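Local coordinates for phosphoglycolate phosphatase (Lactobacillus plantarum, PDB 2HDO), which probably hydrolyses 2-phosphoglycolate to glycolate and phosphate, as a member of the haloacid dehalogenase (HAD) superfamily of phosphatases, at residues A[101-106]-A[123-128]; A[19-24]-A[73-78]; A[143-148]-A[172-177]. All blocks are in the same frame, centred on the assembly; numbering follows the deposited sequence. Where two conformers were deposited one is given.

Interaction 1: A[101-106]-A[123-128]; sequences LGIVTS and MRMAVT. With PO4 (phosphate ion), chain B.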
loop_
_atom_site.group_PDB
_atom_site.type_symbol
_atom_site.label_atom_id
_atom_site.label_comp_id
_atom_site.label_asym_id
_atom_site.label_seq_id
_atom_site.Cartn_x
_atom_site.Cartn_y
_atom_site.Cartn_z
ATOM N N LEU A 101 -1.419 0.083 -15.635
ATOM C CA LEU A 101 -1.516 -0.386 -14.268
ATOM C C LEU A 101 -0.184 -0.090 -13.562
ATOM O O LEU A 101 0.901 -0.176 -14.161
ATOM C CB LEU A 101 -1.795 -1.902 -14.204
ATOM C CG LEU A 101 -3.059 -2.423 -14.905
ATOM C CD1 LEU A 101 -3.172 -3.896 -14.679
ATOM C CD2 LEU A 101 -4.303 -1.714 -14.408
ATOM N N GLY A 102 -0.255 0.271 -12.293
ATOM C CA GLY A 102 0.955 0.383 -11.516
ATOM C C GLY A 102 0.746 0.269 -10.007
ATOM O O GLY A 102 -0.383 0.134 -9.487
ATOM N N ILE A 103 1.872 0.381 -9.330
ATOM C CA ILE A 103 1.969 0.271 -7.902
ATOM C C ILE A 103 2.650 1.531 -7.337
ATOM O O ILE A 103 3.646 2.016 -7.860
ATOM C CB ILE A 103 2.764 -0.990 -7.519
ATOM C CG1 ILE A 103 1.869 -2.210 -7.764
ATOM C CG2 ILE A 103 3.216 -0.918 -6.028
ATOM C CD1 ILE A 103 2.491 -3.498 -7.434
ATOM N N VAL A 104 2.096 2.058 -6.258
ATOM C CA VAL A 104 2.706 3.155 -5.511
ATOM C C VAL A 104 2.682 2.763 -4.046
ATOM O O VAL A 104 1.625 2.729 -3.402
ATOM C CB VAL A 104 1.912 4.504 -5.698
ATOM C CG1 VAL A 104 2.572 5.625 -4.907
ATOM C CG2 VAL A 104 1.742 4.823 -7.140
ATOM N N THR A 105 3.851 2.437 -3.521
ATOM C CA THR A 105 3.942 1.802 -2.203
ATOM C C THR A 105 5.017 2.502 -1.368
ATOM O O THR A 105 5.988 3.015 -1.885
ATOM C CB THR A 105 4.266 0.277 -2.318
ATOM O OG1 THR A 105 4.327 -0.346 -1.007
ATOM C CG2 THR A 105 5.588 0.022 -3.037
ATOM N N SER A 106 4.836 2.430 -0.055
ATOM C CA SER A 106 5.831 2.911 0.885
ATOM C C SER A 106 6.877 1.841 1.175
ATOM O O SER A 106 7.855 2.109 1.880
ATOM C CB SER A 106 5.145 3.379 2.171
ATOM O OG SER A 106 4.496 2.305 2.830
HETATM N N MSE A 123 3.973 -8.690 -13.968
HETATM C CA MSE A 123 4.334 -8.483 -15.369
HETATM C C MSE A 123 3.399 -7.521 -16.099
HETATM O O MSE A 123 3.732 -7.058 -17.193
HETATM C CB MSE A 123 4.361 -9.812 -16.122
HETATM C CG MSE A 123 5.392 -10.800 -15.593
HETATM SE SE MSE A 123 6.897 -11.107 -16.818
HETATM C CE MSE A 123 5.891 -11.981 -18.245
ATOM N N ARG A 124 2.236 -7.233 -15.513
ATOM C CA ARG A 124 1.274 -6.285 -16.112
ATOM C C ARG A 124 1.462 -4.849 -15.633
ATOM O O ARG A 124 0.761 -3.936 -16.081
ATOM C CB ARG A 124 -0.157 -6.684 -15.804
ATOM C CG ARG A 124 -0.520 -8.060 -16.283
ATOM C CD ARG A 124 -2.023 -8.285 -16.202
ATOM N NE ARG A 124 -2.305 -9.719 -16.318
ATOM C CZ ARG A 124 -2.544 -10.363 -17.465
ATOM N NH1 ARG A 124 -2.586 -9.722 -18.639
ATOM N NH2 ARG A 124 -2.765 -11.671 -17.433
HETATM N N MSE A 125 2.356 -4.658 -14.676
HETATM C CA MSE A 125 2.595 -3.350 -14.113
HETATM C C MSE A 125 3.463 -2.502 -15.021
HETATM O O MSE A 125 4.570 -2.881 -15.380
HETATM C CB MSE A 125 3.191 -3.432 -12.690
HETATM C CG MSE A 125 2.412 -4.227 -11.666
HETATM SE SE MSE A 125 0.725 -3.357 -11.284
HETATM C CE MSE A 125 -0.167 -4.512 -10.031
ATOM N N ALA A 126 2.944 -1.336 -15.366
ATOM C CA ALA A 126 3.628 -0.387 -16.228
ATOM C C ALA A 126 4.650 0.451 -15.467
ATOM O O ALA A 126 5.582 0.988 -16.058
ATOM C CB ALA A 126 2.601 0.535 -16.896
ATOM N N VAL A 127 4.439 0.593 -14.164
ATOM C CA VAL A 127 5.304 1.388 -13.286
ATOM C C VAL A 127 5.152 0.849 -11.869
ATOM O O VAL A 127 4.083 0.390 -11.506
ATOM C CB VAL A 127 4.908 2.910 -13.314
ATOM C CG1 VAL A 127 3.513 3.141 -12.767
ATOM C CG2 VAL A 127 5.922 3.750 -12.565
ATOM N N THR A 128 6.261 0.828 -11.132
ATOM C CA THR A 128 6.226 0.618 -9.685
ATOM C C THR A 128 7.077 1.726 -9.056
ATOM O O THR A 128 8.201 1.992 -9.479
ATOM C CB THR A 128 6.718 -0.773 -9.230
ATOM O OG1 THR A 128 8.089 -0.948 -9.572
ATOM C CG2 THR A 128 5.898 -1.901 -9.880
HETATM P P PO4 B . 1.911 0.223 1.334
HETATM O O1 PO4 B . 2.246 1.699 0.984
HETATM O O2 PO4 B . 2.007 -0.876 0.254
HETATM O O3 PO4 B . 0.464 0.205 1.886
HETATM O O4 PO4 B . 2.852 -0.222 2.459
HETATM O O HOH W 1 -0.252 -1.875 -17.478
#
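Strands 100-104 and 125-129 are the two beta elements of a beta-alpha-beta unit, with helix 109-116 between them, and they form one end of the parallel Rossmann-like sheet of the HAD fold. Their pairing begins where the 123-128 segment turns a corner, at Ala126: Ala126 N gives a short bond of 2.6 Å to Leu101 O, lying in the plane of that carbonyl. Further along, Ile103 N donates to Val127 O at 3.1 Å, and a water bridges Leu101 N to Arg124 O.

Met125, a selenomethionine, lies across the neighbouring strand. From CB the chain sets off with CG anti to its own carbonyl carbon, then bends at chi2 (-66°), which folds the selenium back over that strand. SE settles 3.8 Å from Gly102 CA and also touches Leu101 CB. The last torsion is extended (178°), so CE runs on obliquely across Ile103 and meets CG1 at 3.8 Å, with CD1 just beyond. Phe92 of helix 88-94 packs against both Met125 and Leu101.

On the other face of the sheet, where Val127 points, Gly102 has no side chain, and a CB there would come within 2.5 Å of Val127 CG1. That valine and Val104 lie under helix 142-150, whereas Thr128, bonded to Arg109 through OG1, faces helix 109-116.

Past the strand end, Thr105 and Ser106 reach a phosphate ion, also held by Ile11 N, Asp12 N and Lys138 NZ. The location is consistent with the phosphoryl site of HAD enzymes. Thr105 OG1 gives a bond of 2.7 Å to phosphate O2, while Ser106 N and OG both converge on O1, the backbone bond being nearly straight (167°) and 2.9 Å long.

Interaction 2: A[19-24]-A[73-78]; sequences QPAYTT and DVMASH. With PO4 (phosphate ion), chain C.
Met75, a selenomethionine, reaches helix 19-31 by folding its side chain. CG leaves anti to the backbone N, then chi2 (53°) and chi3 (89°) both bend, and the methyl CE is brought onto the helix backbone, 3.8 Å from Tyr22 N. From there it also touches Ala21 CB, at 4.3 Å. Tyr22 itself turns the other way: its CG is anti to N, of its side chain CB alone comes near Met75 CE, at 4.5 Å, and the ring runs off to meet Phe46 edge-to-face while OH bonds Thr45.

A type I turn from Met75 to His78 follows, and His78 CB points at the helix and stands 4.4 Å from Ala21 CB. These segments belong to the largely helical region that follows the first strand of the core, the position of the cap in HAD phosphatases of this kind; helices 19-31 and 64-75 pack together there.

The imidazole of His78 has CG anti to the carbonyl carbon, and its ring stands perpendicular to the plane through CA, CB and CG (chi2 -90°). Thr24, with CG2 anti to its backbone N, crosses it at about a right angle, CG2 meeting CE1 at 3.8 Å. Gln81 ties the two polar ends together, bonding His78 ND1 through OE1 and Thr24 OG1 through NE2. With ND1 facing an amide oxygen and NE2 donating to a phosphate, the ring would probably be protonated. An alanine here would remove the imidazole, and would probably lose the phosphate contact, the link to Gln81 and the packing on Thr24. The phosphate, probably from the crystallisation liquor, lies at the ring edge, in its plane, with O1 only 2.6 Å from His78 NE2; Val74 CG1 touches the same oxygen at 3.7 Å.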
loop_
_atom_site.group_PDB
_atom_site.type_symbol
_atom_site.label_atom_id
_atom_site.label_comp_id
_atom_site.label_asym_id
_atom_site.label_seq_id
_atom_site.Cartn_x
_atom_site.Cartn_y
_atom_site.Cartn_z
ATOM N N GLN A 19 -1.337 -7.813 7.158
ATOM C CA GLN A 19 -1.413 -7.416 8.536
ATOM C C GLN A 19 -0.965 -8.534 9.451
ATOM O O GLN A 19 -0.306 -8.268 10.459
ATOM C CB GLN A 19 -2.815 -6.967 8.942
ATOM C CG GLN A 19 -2.835 -6.311 10.302
ATOM C CD GLN A 19 -4.131 -5.606 10.596
ATOM O OE1 GLN A 19 -4.759 -5.039 9.703
ATOM N NE2 GLN A 19 -4.549 -5.649 11.858
ATOM N N PRO A 20 -1.369 -9.782 9.191
ATOM C CA PRO A 20 -0.834 -10.826 10.087
ATOM C C PRO A 20 0.702 -10.891 10.167
ATOM O O PRO A 20 1.260 -10.924 11.267
ATOM C CB PRO A 20 -1.427 -12.102 9.522
ATOM C CG PRO A 20 -2.712 -11.665 8.890
ATOM C CD PRO A 20 -2.365 -10.320 8.256
ATOM N N ALA A 21 1.380 -10.915 9.025
ATOM C CA ALA A 21 2.867 -10.928 8.998
ATOM C C ALA A 21 3.441 -9.669 9.648
ATOM O O ALA A 21 4.371 -9.748 10.462
ATOM C CB ALA A 21 3.402 -11.110 7.591
ATOM N N TYR A 22 2.841 -8.513 9.346
ATOM C CA TYR A 22 3.237 -7.255 9.979
ATOM C C TYR A 22 3.208 -7.358 11.489
ATOM O O TYR A 22 4.109 -6.870 12.183
ATOM C CB TYR A 22 2.282 -6.150 9.522
ATOM C CG TYR A 22 2.373 -4.854 10.306
ATOM C CD1 TYR A 22 3.290 -3.886 9.948
ATOM C CD2 TYR A 22 1.510 -4.586 11.375
ATOM C CE1 TYR A 22 3.375 -2.703 10.629
ATOM C CE2 TYR A 22 1.600 -3.396 12.094
ATOM C CZ TYR A 22 2.527 -2.464 11.707
ATOM O OH TYR A 22 2.623 -1.283 12.382
ATOM N N THR A 23 2.142 -7.958 11.981
ATOM C CA THR A 23 1.949 -8.077 13.407
ATOM C C THR A 23 3.095 -8.867 14.030
ATOM O O THR A 23 3.676 -8.450 15.014
ATOM C CB THR A 23 0.567 -8.663 13.759
ATOM O OG1 THR A 23 -0.451 -7.792 13.232
ATOM C CG2 THR A 23 0.441 -8.796 15.289
ATOM N N THR A 24 3.383 -10.036 13.460
ATOM C CA THR A 24 4.449 -10.923 13.945
ATOM C C THR A 24 5.810 -10.188 13.919
ATOM O O THR A 24 6.578 -10.212 14.848
ATOM C CB THR A 24 4.508 -12.179 13.034
ATOM O OG1 THR A 24 3.278 -12.913 13.156
ATOM C CG2 THR A 24 5.667 -13.107 13.369
ATOM N N ASP A 73 14.684 -6.347 7.831
ATOM C CA ASP A 73 15.456 -7.586 7.942
ATOM C C ASP A 73 14.614 -8.785 8.340
ATOM O O ASP A 73 14.723 -9.847 7.734
ATOM C CB ASP A 73 16.593 -7.385 8.933
ATOM C CG ASP A 73 17.615 -6.339 8.455
ATOM O OD1 ASP A 73 17.560 -5.934 7.263
ATOM O OD2 ASP A 73 18.473 -5.928 9.275
ATOM N N VAL A 74 13.731 -8.603 9.316
ATOM C CA VAL A 74 12.851 -9.666 9.794
ATOM C C VAL A 74 11.747 -9.971 8.799
ATOM O O VAL A 74 11.421 -11.133 8.535
ATOM C CB VAL A 74 12.238 -9.303 11.169
ATOM C CG1 VAL A 74 11.257 -10.381 11.589
ATOM C CG2 VAL A 74 13.326 -9.162 12.201
HETATM N N MSE A 75 11.171 -8.921 8.237
HETATM C CA MSE A 75 10.091 -9.082 7.276
HETATM C C MSE A 75 10.529 -9.915 6.071
HETATM O O MSE A 75 9.740 -10.673 5.530
HETATM C CB MSE A 75 9.581 -7.705 6.828
HETATM C CG MSE A 75 8.494 -7.771 5.746
HETATM SE SE MSE A 75 6.946 -8.968 6.252
HETATM C CE MSE A 75 5.818 -7.615 7.174
ATOM N N ALA A 76 11.799 -9.837 5.686
ATOM C CA ALA A 76 12.233 -10.581 4.500
ATOM C C ALA A 76 12.208 -12.115 4.728
ATOM O O ALA A 76 12.260 -12.903 3.763
ATOM C CB ALA A 76 13.587 -10.106 4.037
ATOM N N SER A 77 12.030 -12.551 5.972
ATOM C CA SER A 77 11.755 -13.969 6.275
ATOM C C SER A 77 10.291 -14.384 6.366
ATOM O O SER A 77 10.009 -15.539 6.696
ATOM C CB SER A 77 12.429 -14.331 7.583
ATOM O OG SER A 77 13.801 -14.407 7.328
ATOM N N HIS A 78 9.371 -13.468 6.095
ATOM C CA HIS A 78 7.936 -13.698 6.343
ATOM C C HIS A 78 7.037 -13.552 5.133
ATOM O O HIS A 78 5.828 -13.549 5.273
ATOM C CB HIS A 78 7.454 -12.807 7.489
ATOM C CG HIS A 78 7.973 -13.257 8.816
ATOM N ND1 HIS A 78 7.300 -14.163 9.608
ATOM C CD2 HIS A 78 9.139 -12.992 9.449
ATOM C CE1 HIS A 78 8.016 -14.405 10.694
ATOM N NE2 HIS A 78 9.142 -13.713 10.619
HETATM P P PO4 C . 12.168 -14.544 12.293
HETATM O O1 PO4 C . 10.809 -13.955 12.630
HETATM O O2 PO4 C . 13.332 -13.581 12.633
HETATM O O3 PO4 C . 12.261 -14.874 10.808
HETATM O O4 PO4 C . 12.285 -15.830 13.079
#

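Interaction 3: A[143-148]-A[172-177]; sequences PLLTAL and QAANVD
With CG anti to its backbone N (chi1 180°), Leu144 extends straight out from helix 142-150. Val176 has CG1 anti to N (chi1 173°), which sets CG2 beside the backbone N, and this branch meets the leucines tip to tip. Leu144 CD2 rests 3.9 Å from Val176 CB, with CG2 scarcely farther. Leu145 and Leu148 use the other common leucine shape, CG beside N and the rest of the chain extended, which sends their methyls toward the same partner segment. One turn along the helix from Leu144, Leu148 CD1 meets Val176 CG2 end on at 3.7 Å.

The opposing chain is the end of helix 165-174. Ala174 CB, in the last turn, is touched by two leucines: Leu145 CD2 is 3.9 Å away and Leu144 CD2 4.0 Å. A Schellman motif then closes the helix at Asn175, whose positive phi (60°) turns the chain out of the helix and lets the next residue, Val176, point back at helix 142-150.

Both helices are crossover helices of the Rossmann-like core and lie on the same side of its parallel sheet. On the sheet side, Leu144 and Leu148 rest on Met8 of the first strand, while Leu148 and Val176 share Ala158; the contact thus continues the core formed with the sheet.

Everything that meets here is a methyl, a methine or the carbonyl oxygen of Ala174 seen by Leu145 CD2 at 3.8 Å. Cohesion therefore comes from the fit of apolar side chains and the exclusion of water, with no charged group or directed polar bond between the two segments.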
loop_
_atom_site.group_PDB
_atom_site.type_symbol
_atom_site.label_atom_id
_atom_site.label_comp_id
_atom_site.label_asym_id
_atom_site.label_seq_id
_atom_site.Cartn_x
_atom_site.Cartn_y
_atom_site.Cartn_z
ATOM N N PRO A 143 4.964 10.777 -4.823
ATOM C CA PRO A 143 5.097 9.415 -5.355
ATOM C C PRO A 143 3.968 9.032 -6.356
ATOM O O PRO A 143 4.243 8.385 -7.359
ATOM C CB PRO A 143 5.028 8.539 -4.096
ATOM C CG PRO A 143 5.322 9.476 -2.929
ATOM C CD PRO A 143 4.814 10.796 -3.350
ATOM N N LEU A 144 2.718 9.418 -6.071
ATOM C CA LEU A 144 1.613 9.154 -6.996
ATOM C C LEU A 144 1.747 9.926 -8.312
ATOM O O LEU A 144 1.559 9.378 -9.391
ATOM C CB LEU A 144 0.274 9.457 -6.320
ATOM C CG LEU A 144 -0.991 9.256 -7.121
ATOM C CD1 LEU A 144 -0.987 7.903 -7.813
ATOM C CD2 LEU A 144 -2.218 9.411 -6.236
ATOM N N LEU A 145 2.115 11.190 -8.214
ATOM C CA LEU A 145 2.252 11.998 -9.392
ATOM C C LEU A 145 3.448 11.496 -10.223
ATOM O O LEU A 145 3.412 11.555 -11.433
ATOM C CB LEU A 145 2.425 13.460 -8.997
ATOM C CG LEU A 145 1.143 14.087 -8.480
ATOM C CD1 LEU A 145 1.419 15.494 -7.943
ATOM C CD2 LEU A 145 0.074 14.137 -9.553
ATOM N N THR A 146 4.488 10.979 -9.582
ATOM C CA THR A 146 5.629 10.458 -10.318
ATOM C C THR A 146 5.221 9.242 -11.129
ATOM O O THR A 146 5.546 9.118 -12.298
ATOM C CB THR A 146 6.789 10.172 -9.354
ATOM O OG1 THR A 146 7.178 11.412 -8.735
ATOM C CG2 THR A 146 7.974 9.588 -10.080
ATOM N N ALA A 147 4.432 8.371 -10.525
ATOM C CA ALA A 147 3.963 7.168 -11.204
ATOM C C ALA A 147 3.153 7.543 -12.417
ATOM O O ALA A 147 3.355 7.022 -13.515
ATOM C CB ALA A 147 3.121 6.283 -10.231
ATOM N N LEU A 148 2.247 8.499 -12.248
ATOM C CA LEU A 148 1.401 8.879 -13.365
ATOM C C LEU A 148 2.162 9.574 -14.516
ATOM O O LEU A 148 1.899 9.327 -15.675
ATOM C CB LEU A 148 0.239 9.754 -12.902
ATOM C CG LEU A 148 -0.743 9.093 -11.963
ATOM C CD1 LEU A 148 -1.718 10.102 -11.451
ATOM C CD2 LEU A 148 -1.412 7.894 -12.678
ATOM N N GLN A 172 -5.888 12.903 -2.678
ATOM C CA GLN A 172 -6.508 14.244 -2.583
ATOM C C GLN A 172 -5.490 15.305 -2.958
ATOM O O GLN A 172 -5.786 16.201 -3.750
ATOM C CB GLN A 172 -7.025 14.518 -1.167
ATOM C CG GLN A 172 -8.312 13.788 -0.798
ATOM N N ALA A 173 -4.283 15.186 -2.405
ATOM C CA ALA A 173 -3.236 16.153 -2.638
ATOM C C ALA A 173 -2.820 16.177 -4.126
ATOM O O ALA A 173 -2.492 17.204 -4.693
ATOM C CB ALA A 173 -2.048 15.885 -1.739
ATOM N N ALA A 174 -2.854 14.996 -4.737
ATOM C CA ALA A 174 -2.523 14.832 -6.145
ATOM C C ALA A 174 -3.645 15.191 -7.121
ATOM O O ALA A 174 -3.405 15.212 -8.345
ATOM C CB ALA A 174 -2.102 13.412 -6.369
ATOM N N ASN A 175 -4.858 15.476 -6.616
ATOM C CA ASN A 175 -6.045 15.666 -7.465
ATOM C C ASN A 175 -6.359 14.404 -8.310
ATOM O O ASN A 175 -6.695 14.472 -9.500
ATOM C CB ASN A 175 -5.928 16.921 -8.341
ATOM C CG ASN A 175 -5.987 18.207 -7.537
ATOM O OD1 ASN A 175 -6.714 18.291 -6.551
ATOM N ND2 ASN A 175 -5.211 19.203 -7.938
ATOM N N VAL A 176 -6.211 13.267 -7.650
ATOM C CA VAL A 176 -6.482 11.949 -8.236
ATOM C C VAL A 176 -7.630 11.317 -7.438
ATOM O O VAL A 176 -7.605 11.311 -6.217
ATOM C CB VAL A 176 -5.235 11.053 -8.163
ATOM C CG1 VAL A 176 -5.535 9.610 -8.605
ATOM C CG2 VAL A 176 -4.094 11.618 -8.981
ATOM N N ASP A 177 -8.599 10.764 -8.165
ATOM C CA ASP A 177 -9.698 10.044 -7.559
ATOM C C ASP A 177 -9.188 8.871 -6.726
ATOM O O ASP A 177 -8.177 8.226 -7.098
ATOM C CB ASP A 177 -10.663 9.503 -8.619
ATOM C CG ASP A 177 -11.540 10.542 -9.222
ATOM O OD1 ASP A 177 -11.511 11.726 -8.761
ATOM O OD2 ASP A 177 -12.268 10.176 -10.190
#

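Overall arrangement
From the N terminus, interaction 2 comes first: 19-24 meets 73-78 across 48 intervening residues, mostly helical, closing off the probable cap region. Interaction 1 follows with a short loop of 16 residues carrying one crossover helix, and interaction 3 closes the last, which contains strand 158-162. The three stand in series; none nests in or crosses another. Interactions 1 and 3 touch through the sheet face, with Val104 packing on Pro143 and Ala147 and so joining strand 100-104 to helix 142-150. Interaction 2 stands apart, its nearest atoms about 9 Å from interaction 1; it lies on the opposite side of the chain's centre from interaction 3, about 18 Å away at the nearest atoms.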